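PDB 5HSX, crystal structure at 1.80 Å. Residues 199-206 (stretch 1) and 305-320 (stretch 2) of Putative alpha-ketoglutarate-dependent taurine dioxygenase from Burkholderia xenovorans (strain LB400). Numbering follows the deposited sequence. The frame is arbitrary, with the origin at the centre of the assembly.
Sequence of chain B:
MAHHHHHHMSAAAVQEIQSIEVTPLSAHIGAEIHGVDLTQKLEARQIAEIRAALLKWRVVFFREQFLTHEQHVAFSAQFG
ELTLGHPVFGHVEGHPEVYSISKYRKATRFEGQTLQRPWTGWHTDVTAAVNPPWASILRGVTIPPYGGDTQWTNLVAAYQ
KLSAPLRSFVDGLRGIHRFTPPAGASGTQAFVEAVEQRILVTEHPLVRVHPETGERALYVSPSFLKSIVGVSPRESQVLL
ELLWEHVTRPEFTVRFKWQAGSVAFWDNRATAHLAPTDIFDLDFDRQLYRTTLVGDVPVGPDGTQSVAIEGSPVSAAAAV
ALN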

ATOM      1  N   ILE B 199     -16.886  25.354  11.485  1.00 53.63           N
ATOM      2  CA  ILE B 199     -16.273  25.210  10.168  1.00 55.63           C
ATOM      3  C   ILE B 199     -14.900  25.875  10.141  1.00 51.44           C
ATOM      4  O   ILE B 199     -14.772  27.074  10.398  1.00 53.42           O
ATOM      5  CB  ILE B 199     -17.173  25.791   9.065  1.00 57.30           C
ATOM      6  N   LEU B 200     -13.874  25.087   9.828  1.00 37.31           N
ATOM      7  CA  LEU B 200     -12.504  25.575   9.735  1.00 36.84           C
ATOM      8  C   LEU B 200     -12.147  25.807   8.274  1.00 33.44           C
ATOM      9  O   LEU B 200     -12.392  24.939   7.428  1.00 27.34           O
ATOM     10  CB  LEU B 200     -11.516  24.578  10.346  1.00 41.78           C
ATOM     11  CG  LEU B 200     -11.458  24.379  11.858  1.00 56.30           C
ATOM     12  CD1 LEU B 200     -10.556  23.195  12.162  1.00 55.33           C
ATOM     13  CD2 LEU B 200     -10.940  25.632  12.543  1.00 56.61           C
ATOM     14  N   VAL B 201     -11.572  26.974   7.981  1.00 28.83           N
ATOM     15  CA  VAL B 201     -11.080  27.296   6.643  1.00 25.35           C
ATOM     16  C   VAL B 201      -9.738  27.999   6.793  1.00 24.74           C
ATOM     17  O   VAL B 201      -9.640  29.016   7.492  1.00 28.24           O
ATOM     18  CB  VAL B 201     -12.060  28.186   5.846  1.00 26.74           C
ATOM     19  CG1 VAL B 201     -11.536  28.405   4.420  1.00 24.83           C
ATOM     20  CG2 VAL B 201     -13.465  27.592   5.824  1.00 29.51           C
ATOM     21  N   THR B 202      -8.710  27.473   6.127  1.00 24.59           N
ATOM     22  CA  THR B 202      -7.359  28.006   6.217  1.00 24.39           C
ATOM     23  C   THR B 202      -6.707  27.979   4.844  1.00 24.29           C
ATOM     24  O   THR B 202      -6.900  27.033   4.073  1.00 24.53           O
ATOM     25  CB  THR B 202      -6.507  27.204   7.218  1.00 24.25           C
ATOM     26  OG1 THR B 202      -7.070  27.339   8.530  1.00 24.74           O
ATOM     27  CG2 THR B 202      -5.053  27.696   7.240  1.00 25.81           C
ATOM     28  N   GLU B 203      -5.942  29.024   4.542  1.00 22.81           N
ATOM     29  CA  GLU B 203      -5.114  29.064   3.347  1.00 21.05           C
ATOM     30  C   GLU B 203      -3.695  28.647   3.723  1.00 19.40           C
ATOM     31  O   GLU B 203      -3.058  29.297   4.555  1.00 23.81           O
ATOM     32  CB  GLU B 203      -5.114  30.461   2.717  1.00 20.51           C
ATOM     33  CG  GLU B 203      -4.303  30.519   1.413  1.00 20.04           C
ATOM     34  CD  GLU B 203      -4.208  31.933   0.852  1.00 28.03           C
ATOM     35  OE1 GLU B 203      -5.261  32.537   0.556  1.00 34.57           O
ATOM     36  OE2 GLU B 203      -3.078  32.432   0.720  1.00 29.79           O
ATOM     37  N   HIS B 204      -3.206  27.571   3.106  1.00 19.15           N
ATOM     38  CA  HIS B 204      -1.862  27.041   3.329  1.00 19.59           C
ATOM     39  C   HIS B 204      -1.032  27.134   2.059  1.00 20.21           C
ATOM     40  O   HIS B 204      -1.587  27.127   0.953  1.00 18.31           O
ATOM     41  CB  HIS B 204      -1.909  25.564   3.756  1.00 18.38           C
ATOM     42  CG  HIS B 204      -2.326  25.348   5.173  1.00 18.81           C
ATOM     43  ND1 HIS B 204      -1.629  25.862   6.245  1.00 20.23           N
ATOM     44  CD2 HIS B 204      -3.358  24.641   5.695  1.00 19.34           C
ATOM     45  CE1 HIS B 204      -2.221  25.490   7.370  1.00 23.03           C
ATOM     46  NE2 HIS B 204      -3.268  24.741   7.063  1.00 20.41           N
ATOM     47  N   PRO B 205       0.297  27.187   2.175  1.00 18.73           N
ATOM     48  CA  PRO B 205       1.133  26.977   0.990  1.00 20.37           C
ATOM     49  C   PRO B 205       0.934  25.567   0.464  1.00 17.37           C
ATOM     50  O   PRO B 205       0.729  24.623   1.231  1.00 18.51           O
ATOM     51  CB  PRO B 205       2.558  27.176   1.518  1.00 20.93           C
ATOM     52  CG  PRO B 205       2.461  26.745   2.954  1.00 21.77           C
ATOM     53  CD  PRO B 205       1.103  27.228   3.413  1.00 18.34           C
ATOM     54  N   LEU B 206       0.981  25.423  -0.860  1.00 16.00           N
ATOM     55  CA  LEU B 206       0.981  24.070  -1.400  1.00 17.27           C
ATOM     56  C   LEU B 206       2.310  23.371  -1.146  1.00 20.32           C
ATOM     57  O   LEU B 206       2.359  22.140  -1.147  1.00 19.37           O
ATOM     58  CB  LEU B 206       0.685  24.092  -2.905  1.00 16.61           C
ATOM     59  CG  LEU B 206      -0.561  23.369  -3.392  1.00 32.81           C
ATOM     60  CD1 LEU B 206      -1.802  23.914  -2.697  1.00 28.10           C
ATOM     61  CD2 LEU B 206      -0.658  23.515  -4.913  1.00 26.99           C
ATOM     62  N   GLN B 305       3.383  32.978   5.493  1.00 23.93           N
ATOM     63  CA  GLN B 305       2.715  32.093   6.440  1.00 22.40           C
ATOM     64  C   GLN B 305       1.298  31.789   5.989  1.00 24.93           C
ATOM     65  O   GLN B 305       0.670  32.578   5.278  1.00 22.45           O
ATOM     66  CB  GLN B 305       2.621  32.742   7.822  1.00 27.07           C
ATOM     67  CG  GLN B 305       3.879  32.781   8.621  1.00 32.79           C
ATOM     68  CD  GLN B 305       3.639  33.428   9.972  1.00 37.34           C
ATOM     69  OE1 GLN B 305       3.186  34.570  10.052  1.00 44.80           O
ATOM     70  NE2 GLN B 305       3.915  32.694  11.036  1.00 38.98           N
ATOM     71  N   SER B 306       0.788  30.644   6.455  1.00 22.58           N
ATOM     72  CA  SER B 306      -0.621  30.297   6.338  1.00 23.63           C
ATOM     73  C   SER B 306      -1.500  31.366   6.991  1.00 23.47           C
ATOM     74  O   SER B 306      -1.070  32.108   7.882  1.00 24.68           O
ATOM     75  CB  SER B 306      -0.883  28.935   6.990  1.00 24.22           C
ATOM     76  OG  SER B 306      -0.023  27.944   6.445  1.00 22.60           O
ATOM     77  N   VAL B 307      -2.750  31.446   6.535  1.00 28.70           N
ATOM     78  CA  VAL B 307      -3.690  32.466   6.980  1.00 30.11           C
ATOM     79  C   VAL B 307      -5.000  31.790   7.355  1.00 31.58           C
ATOM     80  O   VAL B 307      -5.592  31.087   6.534  1.00 30.88           O
ATOM     81  CB  VAL B 307      -3.942  33.537   5.899  1.00 33.71           C
ATOM     82  CG1 VAL B 307      -4.948  34.575   6.402  1.00 39.50           C
ATOM     83  CG2 VAL B 307      -2.645  34.198   5.491  1.00 41.32           C
ATOM     84  N   ALA B 308      -5.459  32.022   8.583  1.00 34.04           N
ATOM     85  CA  ALA B 308      -6.786  31.569   8.973  1.00 35.90           C
ATOM     86  C   ALA B 308      -7.852  32.405   8.278  1.00 42.05           C
ATOM     87  O   ALA B 308      -7.773  33.637   8.257  1.00 36.92           O
ATOM     88  CB  ALA B 308      -6.956  31.659  10.488  1.00 38.86           C
ATOM     89  N   ILE B 309      -8.860  31.739   7.727  1.00 36.75           N
ATOM     90  CA  ILE B 309      -9.991  32.399   7.085  1.00 38.01           C
ATOM     91  C   ILE B 309     -11.257  32.289   7.933  1.00 44.30           C
ATOM     92  O   ILE B 309     -11.958  33.280   8.152  1.00 49.72           O
ATOM     93  CB  ILE B 309     -10.222  31.836   5.665  1.00 36.58           C
ATOM     94  CG1 ILE B 309      -8.964  32.029   4.816  1.00 37.93           C
ATOM     95  CG2 ILE B 309     -11.441  32.484   5.022  1.00 39.24           C
ATOM     96  CD1 ILE B 309      -9.031  31.326   3.507  1.00 41.47           C
ATOM     97  N   GLU B 310     -11.560  31.090   8.425  1.00 42.08           N
ATOM     98  CA  GLU B 310     -12.701  30.859   9.303  1.00 48.47           C
ATOM     99  C   GLU B 310     -12.337  29.809  10.339  1.00 50.27           C
ATOM    100  O   GLU B 310     -11.469  28.965  10.107  1.00 43.74           O
ATOM    101  CB  GLU B 310     -13.941  30.375   8.540  1.00 46.91           C
ATOM    102  CG  GLU B 310     -14.659  31.422   7.731  1.00 70.87           C
ATOM    103  CD  GLU B 310     -16.016  30.931   7.265  1.00 80.91           C
ATOM    104  OE1 GLU B 310     -16.710  30.260   8.062  1.00 80.34           O
ATOM    105  OE2 GLU B 310     -16.380  31.200   6.100  1.00 88.44           O
ATOM    106  N   GLY B 311     -13.016  29.850  11.481  1.00 49.14           N
ATOM    107  CA  GLY B 311     -12.845  28.758  12.417  1.00 50.92           C
ATOM    108  C   GLY B 311     -12.997  29.100  13.879  1.00 61.74           C
ATOM    109  O   GLY B 311     -12.496  30.123  14.352  1.00 66.92           O
ATOM    110  N   SER B 312     -13.686  28.240  14.594  1.00 69.71           N
ATOM    111  CA  SER B 312     -13.870  28.310  16.030  1.00 76.48           C
ATOM    112  C   SER B 312     -12.806  27.479  16.737  1.00 73.20           C
ATOM    113  O   SER B 312     -12.317  26.485  16.189  1.00 63.95           O
ATOM    114  CB  SER B 312     -15.256  27.802  16.417  1.00 76.93           C
ATOM    115  N   PRO B 313     -12.413  27.878  17.947  1.00 74.66           N
ATOM    116  CA  PRO B 313     -11.520  27.011  18.732  1.00 74.62           C
ATOM    117  C   PRO B 313     -12.127  25.649  19.011  1.00 72.88           C
ATOM    118  O   PRO B 313     -11.408  24.641  19.011  1.00 69.28           O
ATOM    119  CB  PRO B 313     -11.296  27.818  20.017  1.00 78.20           C
ATOM    120  CG  PRO B 313     -11.545  29.240  19.615  1.00 78.54           C
ATOM    121  CD  PRO B 313     -12.640  29.180  18.596  1.00 76.08           C
ATOM    122  N   VAL B 314     -13.443  25.592  19.242  1.00 72.09           N
ATOM    123  CA  VAL B 314     -14.113  24.311  19.446  1.00 67.47           C
ATOM    124  C   VAL B 314     -14.024  23.460  18.186  1.00 64.03           C
ATOM    125  O   VAL B 314     -13.754  22.253  18.253  1.00 63.97           O
ATOM    126  CB  VAL B 314     -15.576  24.533  19.877  1.00 71.21           C
ATOM    127  N   SER B 315     -14.247  24.071  17.019  1.00 61.55           N
ATOM    128  CA  SER B 315     -14.167  23.327  15.764  1.00 62.58           C
ATOM    129  C   SER B 315     -12.764  22.789  15.514  1.00 56.12           C
ATOM    130  O   SER B 315     -12.610  21.701  14.947  1.00 55.25           O
ATOM    131  CB  SER B 315     -14.614  24.211  14.597  1.00 59.73           C
ATOM    132  OG  SER B 315     -15.983  24.561  14.722  1.00 65.45           O
ATOM    133  N   ALA B 316     -11.731  23.523  15.941  1.00 55.33           N
ATOM    134  CA  ALA B 316     -10.359  23.059  15.754  1.00 53.38           C
ATOM    135  C   ALA B 316     -10.075  21.820  16.599  1.00 59.55           C
ATOM    136  O   ALA B 316      -9.486  20.846  16.112  1.00 54.52           O
ATOM    137  CB  ALA B 316      -9.374  24.183  16.083  1.00 53.48           C
ATOM    138  N   ALA B 317     -10.491  21.837  17.871  1.00 59.03           N
ATOM    139  CA  ALA B 317     -10.284  20.678  18.736  1.00 61.64           C
ATOM    140  C   ALA B 317     -11.024  19.452  18.210  1.00 61.82           C
ATOM    141  O   ALA B 317     -10.540  18.321  18.340  1.00 62.63           O
ATOM    142  CB  ALA B 317     -10.728  20.999  20.164  1.00 65.75           C
ATOM    143  N   ALA B 318     -12.204  19.657  17.615  1.00 61.59           N
ATOM    144  CA  ALA B 318     -12.933  18.544  17.014  1.00 63.92           C
ATOM    145  C   ALA B 318     -12.152  17.944  15.853  1.00 59.34           C
ATOM    146  O   ALA B 318     -12.165  16.724  15.649  1.00 60.35           O
ATOM    147  CB  ALA B 318     -14.315  19.009  16.551  1.00 62.77           C
ATOM    148  N   ALA B 319     -11.456  18.787  15.088  1.00 56.22           N
ATOM    149  CA  ALA B 319     -10.618  18.277  14.007  1.00 58.40           C
ATOM    150  C   ALA B 319      -9.430  17.496  14.557  1.00 61.12           C
ATOM    151  O   ALA B 319      -9.112  16.408  14.056  1.00 55.04           O
ATOM    152  CB  ALA B 319     -10.150  19.427  13.115  1.00 56.41           C
ATOM    153  N   VAL B 320      -8.767  18.029  15.590  1.00 55.49           N
ATOM    154  CA  VAL B 320      -7.678  17.295  16.231  1.00 57.08           C
ATOM    155  C   VAL B 320      -8.167  15.932  16.703  1.00 60.13           C
ATOM    156  O   VAL B 320      -7.485  14.914  16.531  1.00 61.02           O
ATOM    157  CB  VAL B 320      -7.077  18.117  17.390  1.00 58.47           C
ATOM    158  CG1 VAL B 320      -6.108  17.270  18.196  1.00 61.22           C
ATOM    159  CG2 VAL B 320      -6.372  19.361  16.861  1.00 55.69           C
TER
HETATM  160  O   HOH W   1      -8.697  28.816  10.224  1.00 32.34           O

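The antiparallel pairing of strands 200-205 and 307-310 is broken by a beta bulge: Val201 pairs with Glu310, yet the next residue, Thr202, pairs with Ala308, leaving Ile309 as the extra residue. The hydrogen bonds locate the irregularity. Val201 O accepts from both Ile309 N (2.8 Å, 152° at the hydrogen) and Glu310 N (3.0 Å, 169°), while Val201 N donates to Glu310 O at 2.9 Å and 175°. Ile309 has phi/psi of -108/-47°, far from extended values, and its CA-to-CB bond points toward the other strand. Its CB consequently lies 3.9 Å from Val201 CG1, and its CD1 reaches to 4.1 Å from Glu203 CB.

A water also sits at the bulge, donating to Thr202 OG1 and to Glu310 O, each 2.8 Å from its oxygen.

Beyond the bulge the ladder is regular. Glu203 N donates to Val307 O and Val307 N to Glu203 O, both at 2.9 Å, with angles of 166° and 162°. The strand directions differ by 151°, and Val201, Glu203, Val307 and Glu310 share one face of the sheet, with Thr202 and Ala308 on the other. At the ladder's end, His204 ND1 and Ser306 OG hydrogen-bond at 2.6 Å; the hydroxyl lies at the imidazole edge, near the ring plane, where the nitrogen can engage it.

At the other end, Gly311 CA lies 3.3 Å from Ile199 O in a CA-H...O contact. With phi/psi of 150/137°, a beta carbon at Gly311 would jam against the preceding carbonyl oxygen and also clash with Leu200 CD2. The chain then enters helix 313-320, which runs at 84° to strand 200-205. Leu200 spans the gap: its CA-to-CB bond points away, but CD1 comes within 3.9 Å of Ala319 CB and CD2 within 4.1 Å of Ala316 CB, apolar contacts permitted by small helical side chains.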